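Local coordinates for protein putative TetR family transcriptional regulator (Streptomyces coelicolor A3, PDB 3BQY) that probably binds operator DNA through an N-terminal helix-turn-helix and regulates transcription as a two-subunit repressor of the TetR type, at residues T7-L12 against A54-D59; T163-V168 against A178-L183; L49-A54 against A99-T104. One frame throughout, in Å; residues are numbered along the deposited sequence.

Contact 1 of 3, residues T7-L12 against A54-D59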
# COMPACT_ATOMS: atom_id res chain seq x y z
N THR A 7 10.23 -4.24 -25.59
CA THR A 7 9.43 -3.09 -25.22
C THR A 7 9.29 -2.99 -23.70
O THR A 7 9.45 -1.91 -23.14
CB THR A 7 8.05 -3.13 -25.88
OG1 THR A 7 8.24 -3.12 -27.30
CG2 THR A 7 7.21 -1.93 -25.50
N VAL A 8 9.03 -4.12 -23.04
CA VAL A 8 8.93 -4.13 -21.58
C VAL A 8 10.26 -3.71 -20.93
O VAL A 8 10.29 -2.94 -19.98
CB VAL A 8 8.48 -5.51 -21.03
CG1 VAL A 8 8.61 -5.55 -19.49
CG2 VAL A 8 7.02 -5.79 -21.45
N GLN A 9 11.37 -4.21 -21.48
CA GLN A 9 12.68 -3.87 -20.93
C GLN A 9 12.99 -2.38 -21.10
O GLN A 9 13.47 -1.74 -20.18
CB GLN A 9 13.79 -4.71 -21.59
CG GLN A 9 15.14 -4.57 -20.89
CD GLN A 9 15.07 -4.85 -19.38
OE1 GLN A 9 14.83 -5.98 -18.96
NE2 GLN A 9 15.27 -3.80 -18.57
N THR A 10 12.71 -1.85 -22.28
CA THR A 10 12.90 -0.42 -22.54
C THR A 10 12.06 0.44 -21.58
O THR A 10 12.55 1.43 -21.02
CB THR A 10 12.64 -0.08 -24.02
OG1 THR A 10 13.57 -0.82 -24.82
CG2 THR A 10 12.85 1.42 -24.29
N ALA A 11 10.80 0.04 -21.38
CA ALA A 11 9.91 0.71 -20.45
C ALA A 11 10.44 0.69 -19.02
O ALA A 11 10.43 1.72 -18.34
CB ALA A 11 8.50 0.12 -20.55
N LEU A 12 10.95 -0.46 -18.56
CA LEU A 12 11.59 -0.55 -17.25
C LEU A 12 12.84 0.36 -17.15
O LEU A 12 13.08 0.95 -16.10
CB LEU A 12 11.97 -2.01 -16.93
CG LEU A 12 10.75 -2.93 -16.70
CD1 LEU A 12 11.20 -4.38 -16.71
CD2 LEU A 12 10.01 -2.60 -15.39
N ALA A 54 4.80 -5.23 -14.46
CA ALA A 54 4.62 -5.73 -13.10
C ALA A 54 4.89 -7.25 -13.07
O ALA A 54 5.59 -7.75 -12.18
CB ALA A 54 3.20 -5.42 -12.63
N GLU A 55 4.38 -7.97 -14.06
CA GLU A 55 4.54 -9.42 -14.14
C GLU A 55 6.03 -9.77 -14.33
O GLU A 55 6.53 -10.68 -13.68
CB GLU A 55 3.63 -10.00 -15.23
CG GLU A 55 3.95 -11.40 -15.68
CD GLU A 55 3.52 -12.47 -14.67
OE1 GLU A 55 2.94 -12.16 -13.61
OE2 GLU A 55 3.81 -13.65 -14.94
N HIS A 56 6.75 -9.02 -15.17
CA HIS A 56 8.19 -9.21 -15.34
C HIS A 56 9.02 -8.90 -14.08
O HIS A 56 9.99 -9.63 -13.76
CB HIS A 56 8.70 -8.37 -16.51
CG HIS A 56 10.12 -8.65 -16.86
ND1 HIS A 56 11.16 -7.81 -16.50
CD2 HIS A 56 10.69 -9.70 -17.50
CE1 HIS A 56 12.30 -8.31 -16.94
NE2 HIS A 56 12.04 -9.46 -17.54
N MSE A 57 8.66 -7.83 -13.35
CA MSE A 57 9.37 -7.44 -12.13
C MSE A 57 9.41 -8.56 -11.12
O MSE A 57 10.40 -8.70 -10.40
CB MSE A 57 8.69 -6.22 -11.45
CG MSE A 57 8.85 -4.95 -12.22
SE MSE A 57 7.86 -3.58 -11.18
CE MSE A 57 8.01 -2.20 -12.51
N VAL A 58 8.34 -9.35 -11.05
CA VAL A 58 8.25 -10.41 -10.02
C VAL A 58 8.68 -11.80 -10.50
O VAL A 58 8.45 -12.80 -9.81
CB VAL A 58 6.85 -10.43 -9.32
CG1 VAL A 58 6.63 -9.08 -8.59
CG2 VAL A 58 5.69 -10.62 -10.34
N ASP A 59 9.28 -11.86 -11.68
CA ASP A 59 9.88 -13.10 -12.19
C ASP A 59 10.80 -13.70 -11.13
O ASP A 59 11.64 -13.01 -10.55
CB ASP A 59 10.70 -12.78 -13.44
CG ASP A 59 11.35 -14.00 -14.02
OD1 ASP A 59 10.64 -15.01 -14.29
OD2 ASP A 59 12.59 -13.96 -14.20

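Contact 2 of 3, residues T163-V168 against A178-L183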
# COMPACT_ATOMS: atom_id res chain seq x y z
N THR A 163 9.88 14.70 6.73
CA THR A 163 8.68 15.52 6.93
C THR A 163 8.23 15.53 8.41
O THR A 163 7.98 16.60 8.98
CB THR A 163 7.55 15.05 5.97
OG1 THR A 163 8.09 14.93 4.65
CG2 THR A 163 6.40 16.06 5.94
N LEU A 164 8.16 14.34 9.01
CA LEU A 164 7.90 14.18 10.45
C LEU A 164 8.77 15.07 11.34
O LEU A 164 8.25 15.85 12.13
CB LEU A 164 8.01 12.71 10.87
CG LEU A 164 6.59 12.20 11.05
CD1 LEU A 164 6.46 10.68 11.03
CD2 LEU A 164 6.08 12.76 12.36
N ARG A 165 10.09 14.97 11.17
CA ARG A 165 11.04 15.77 11.95
C ARG A 165 10.69 17.25 12.10
O ARG A 165 10.74 17.79 13.20
CB ARG A 165 12.47 15.64 11.39
CG ARG A 165 13.41 16.78 11.82
CD ARG A 165 14.88 16.35 11.93
NE ARG A 165 15.04 15.19 12.81
CZ ARG A 165 15.40 13.98 12.41
NH1 ARG A 165 15.68 13.74 11.12
NH2 ARG A 165 15.51 13.00 13.30
N GLU A 166 10.33 17.90 11.00
CA GLU A 166 10.15 19.37 11.02
C GLU A 166 8.82 19.78 11.61
O GLU A 166 8.71 20.82 12.24
CB GLU A 166 10.28 19.94 9.60
CG GLU A 166 11.12 19.08 8.69
CD GLU A 166 10.82 19.33 7.23
OE1 GLU A 166 9.95 18.60 6.67
OE2 GLU A 166 11.43 20.25 6.66
N ALA A 167 7.79 18.95 11.40
CA ALA A 167 6.46 19.26 11.94
C ALA A 167 6.38 19.03 13.46
O ALA A 167 5.55 19.61 14.14
CB ALA A 167 5.42 18.46 11.21
N VAL A 168 7.27 18.19 13.97
CA VAL A 168 7.20 17.72 15.34
C VAL A 168 7.91 18.64 16.34
O VAL A 168 8.92 19.27 16.04
CB VAL A 168 7.66 16.24 15.42
CG1 VAL A 168 8.05 15.83 16.80
CG2 VAL A 168 6.56 15.34 14.90
N ALA A 178 9.49 11.90 21.03
CA ALA A 178 10.26 10.94 21.83
C ALA A 178 10.87 9.83 20.96
O ALA A 178 11.97 9.34 21.25
CB ALA A 178 9.37 10.30 22.90
N THR A 179 10.17 9.46 19.90
CA THR A 179 10.59 8.33 19.07
C THR A 179 11.23 8.80 17.74
O THR A 179 11.52 7.96 16.87
CB THR A 179 9.39 7.37 18.80
OG1 THR A 179 8.38 8.05 18.04
CG2 THR A 179 8.77 6.87 20.08
N LEU A 180 11.49 10.10 17.59
CA LEU A 180 12.05 10.67 16.34
C LEU A 180 13.25 9.94 15.76
O LEU A 180 13.33 9.79 14.54
CB LEU A 180 12.43 12.15 16.49
CG LEU A 180 11.56 13.24 15.86
CD1 LEU A 180 12.33 14.57 15.75
CD2 LEU A 180 10.99 12.85 14.49
N PRO A 181 14.22 9.52 16.58
CA PRO A 181 15.30 8.76 15.92
C PRO A 181 14.80 7.59 15.05
O PRO A 181 15.30 7.38 13.91
CB PRO A 181 16.13 8.25 17.11
CG PRO A 181 15.93 9.33 18.18
CD PRO A 181 14.47 9.72 18.02
N VAL A 182 13.83 6.82 15.57
CA VAL A 182 13.31 5.68 14.89
C VAL A 182 12.46 6.13 13.68
O VAL A 182 12.61 5.58 12.59
CB VAL A 182 12.44 4.80 15.86
CG1 VAL A 182 12.13 3.45 15.22
CG2 VAL A 182 13.16 4.59 17.22
N LEU A 183 11.55 7.08 13.88
CA LEU A 183 10.64 7.57 12.83
C LEU A 183 11.35 8.14 11.59
O LEU A 183 10.86 7.97 10.46
CB LEU A 183 9.70 8.65 13.37
CG LEU A 183 8.68 8.23 14.41
CD1 LEU A 183 8.01 9.47 14.97
CD2 LEU A 183 7.64 7.27 13.86

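Contact 3 of 3, residues L49-A54 against A99-T104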
# COMPACT_ATOMS: atom_id res chain seq x y z
N LEU A 49 0.71 -2.55 -20.96
CA LEU A 49 2.16 -2.45 -20.77
C LEU A 49 2.53 -2.49 -19.27
O LEU A 49 3.42 -3.26 -18.87
CB LEU A 49 2.71 -1.17 -21.43
CG LEU A 49 4.17 -0.83 -21.11
CD1 LEU A 49 5.13 -1.86 -21.77
CD2 LEU A 49 4.48 0.60 -21.54
N LEU A 50 1.87 -1.69 -18.44
CA LEU A 50 2.14 -1.68 -16.99
C LEU A 50 1.94 -3.05 -16.36
O LEU A 50 2.76 -3.48 -15.53
CB LEU A 50 1.29 -0.63 -16.27
CG LEU A 50 1.68 0.83 -16.62
CD1 LEU A 50 0.59 1.77 -16.14
CD2 LEU A 50 3.02 1.21 -16.05
N THR A 51 0.89 -3.74 -16.78
CA THR A 51 0.60 -5.08 -16.29
C THR A 51 1.76 -6.04 -16.65
O THR A 51 2.23 -6.80 -15.81
CB THR A 51 -0.78 -5.54 -16.83
OG1 THR A 51 -1.80 -4.73 -16.22
CG2 THR A 51 -1.04 -7.02 -16.54
N ALA A 52 2.24 -5.95 -17.89
CA ALA A 52 3.37 -6.77 -18.35
C ALA A 52 4.67 -6.45 -17.59
O ALA A 52 5.44 -7.37 -17.24
CB ALA A 52 3.55 -6.65 -19.89
N MSE A 53 4.89 -5.17 -17.30
CA MSE A 53 6.01 -4.72 -16.49
C MSE A 53 5.97 -5.31 -15.08
O MSE A 53 6.98 -5.86 -14.61
CB MSE A 53 6.05 -3.19 -16.44
CG MSE A 53 6.49 -2.56 -17.79
SE MSE A 53 6.01 -0.66 -17.85
CE MSE A 53 7.38 -0.05 -16.62
N ALA A 54 4.80 -5.23 -14.46
CA ALA A 54 4.62 -5.73 -13.10
C ALA A 54 4.89 -7.25 -13.07
O ALA A 54 5.59 -7.75 -12.18
CB ALA A 54 3.20 -5.42 -12.63
N ALA A 99 1.17 -2.46 -7.63
CA ALA A 99 -0.08 -2.20 -6.91
C ALA A 99 -1.23 -1.87 -7.87
O ALA A 99 -2.37 -2.33 -7.67
CB ALA A 99 0.09 -1.09 -5.88
N GLY A 100 -0.93 -1.13 -8.94
CA GLY A 100 -1.95 -0.75 -9.92
C GLY A 100 -2.23 -1.71 -11.07
O GLY A 100 -2.91 -1.31 -12.02
N THR A 101 -1.74 -2.95 -11.02
CA THR A 101 -1.81 -3.87 -12.18
C THR A 101 -3.23 -4.40 -12.48
O THR A 101 -4.03 -4.55 -11.55
CB THR A 101 -0.85 -5.07 -12.03
OG1 THR A 101 -0.82 -5.80 -13.27
CG2 THR A 101 -1.33 -6.03 -10.93
N HIS A 102 -3.54 -4.71 -13.75
CA HIS A 102 -4.92 -5.09 -14.13
C HIS A 102 -5.14 -6.52 -14.61
O HIS A 102 -6.19 -6.86 -15.17
CB HIS A 102 -5.52 -4.08 -15.13
CG HIS A 102 -6.06 -2.85 -14.47
ND1 HIS A 102 -5.26 -1.79 -14.10
CD2 HIS A 102 -7.32 -2.53 -14.07
CE1 HIS A 102 -6.00 -0.86 -13.53
NE2 HIS A 102 -7.25 -1.28 -13.50
N ALA A 103 -4.14 -7.36 -14.39
CA ALA A 103 -4.25 -8.79 -14.57
C ALA A 103 -3.37 -9.41 -13.50
O ALA A 103 -2.52 -8.73 -12.90
CB ALA A 103 -3.78 -9.22 -15.98
N THR A 104 -3.59 -10.69 -13.25
CA THR A 104 -2.74 -11.45 -12.36
C THR A 104 -2.05 -12.49 -13.22
O THR A 104 -2.68 -13.50 -13.62
CB THR A 104 -3.56 -12.14 -11.25
OG1 THR A 104 -4.43 -11.18 -10.62
CG2 THR A 104 -2.63 -12.72 -10.22
O HOH W 1 0.43 -8.24 -13.67

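Contact 1 of 3, residues T7-L12 against A54-D59
V8, Q9 and L12 face H56 and M57 across the meeting of helix 4-18 with the C-terminal end of helix 46-57. V8 comes first: its side chain is directed at the other helix, and CG1, anti to the backbone N (chi1 171°), lies 4.1 Å from CB of H56. A compact branched residue suits this buried place, since V8 also packs on A52 and M53. Q9 sits at the solvent edge. Its chain is bent at chi2 (53°), which brings OE1 of Q9 to 4.0 Å from CE1 of H56, with amide and ring planes 78° apart; this is a loose contact, and the Q9 amide nitrogen makes a weak hydrogen bond to D13 in its own helix. L12, one turn after V8, and H56 carry the contact about equally; the two methyls of L12 have separate partners. CD1 of L12 reaches ND1 of H56 at 3.4 Å, while CD2 of L12 meets the terminal CE of the selenomethionine M57 at 3.5 Å. The M57 chain runs extended beyond CG, so its flexible, apolar end can fill in beside the leucine. H56, with CG anti to its backbone N, leans its exposed ring between L12 CD1 and Q9 OE1, both approaching obliquely. Helix 46-57 joins the DNA-binding part of a TetR-type chain to the body that follows. Here helix 4-18 lies against its last turns: M53 continues the apolar surface under V8, A11 and L12, helix 25-32 packs on T7 and T10, and H91 touches both L12 and M57.

Contact 2 of 3, residues T163-V168 against A178-L183
L180 is the side chain to follow, for it reaches across from helix 174-183 to pack against R165, on helix 161-167, and V168, just past its end. Its CB points at the opposite helix, and the first torsion, -106°, lies away from the usual staggered positions. At the branch point, CG of L180 comes to 4.5 Å from CG1 of V168, a light apolar touch. The two methyls then part. CD2 of L180 lies against the backbone, 3.9 Å from CA of R165, with N of R165 next nearest. CD1 of L180 turns to the arginine side chain, where NE of R165 stands 4.0 Å off, obliquely to the guanidinium. The arginine has CG anti to its backbone N and bends at chi3 (-54°), so its aliphatic part rises from the helix and its charged end passes across the leucine. NH2 of R165 makes a weak hydrogen bond to T184 OG1, which also bonds to the carbonyl of L180. Arginine thus suits this exposed edge of the helix pair: NE of R165 and the backbone at its CA pack on the leucine methyls, while the guanidinium end stays at the exposed side, held weakly by T184. Deeper in, the methyls CD1 of L164 and CD1 of L183 face each other at 4.4 Å, a loose fit between buried leucines. The segments run nearly antiparallel, at 160° with axes 10.0 Å apart, as in a helical hairpin. L176, earlier in helix 174-183, also touches L164, V168 and L183; the second subunit packs beside this helix pair, with its Y134 on L183 and its L109 on A167.

Contact 3 of 3, residues L49-A54 against A99-T104
OG1 of T51 is the best-held polar atom here, gripped by two firm hydrogen bonds and perhaps a weak third. The backbone N of H102 donates to OG1 of T51 at 3.0 Å and nearly straight, at 164°. Within its own helix the same hydroxyl bonds to the carbonyl O of Q47, one turn back. OG1 of T101 is 3.3 Å from OG1 of T51, at best a weak bond. The rotamer explains this arrangement: with chi1 at -68°, OG1 is anti to the carbonyl carbon of T51, placing it near the preceding turn and facing the loop. Threonine suits the spot because its other branch is apolar. CG2 of T51, anti to the backbone N, meets CB of A103 at 3.6 Å, so one residue holds the loop by both a polar and an apolar arm. T101 crosses T51 at about a right angle, its own OG1 anti to the backbone N (chi1 -171°). A water binds OG1 of T101 at 2.8 Å and donates to the backbone O of T51 and to the backbone O of A103, at 3.1 Å each, thereby joining the helix carbonyl to the loop. A54, one turn further along, offers only a methyl, whose CB lies 4.1 Å from CB of T101; its small size lets the loop lie close to the helix. This linkage ties helix 46-57 to the loop between helices 94-99 and 106-121, and so the DNA-binding part to the body. Helix 4-18 packs on A52 and M53 and helix 25-32 on L49; the carbonyl O of P158 of the second subunit is hydrogen-bonded to T104 OG1, and the T101 backbone also hydrogen-bonds to that subunit.

Overall arrangement
Contacts 1 and 3 share helix 46-57 and residue A54; their centres are 9 Å apart, and M53 bridges them by packing on A11 and L12. Contact 1 is mostly apolar and buried, a helix pair inside the N-terminal part, whereas contact 3 is partly buried and largely polar, joining the same helix to a loop of the C-terminal part through a hydroxyl and a water. Contact 2, opposite them about the chain's centre, lies centre to centre about 36 Å from contact 1 and 35 Å from contact 3; it is partly buried, leucines and a valine with an exposed arginine alongside. Contacts 2 and 3 touch the second subunit; contact 1 does not.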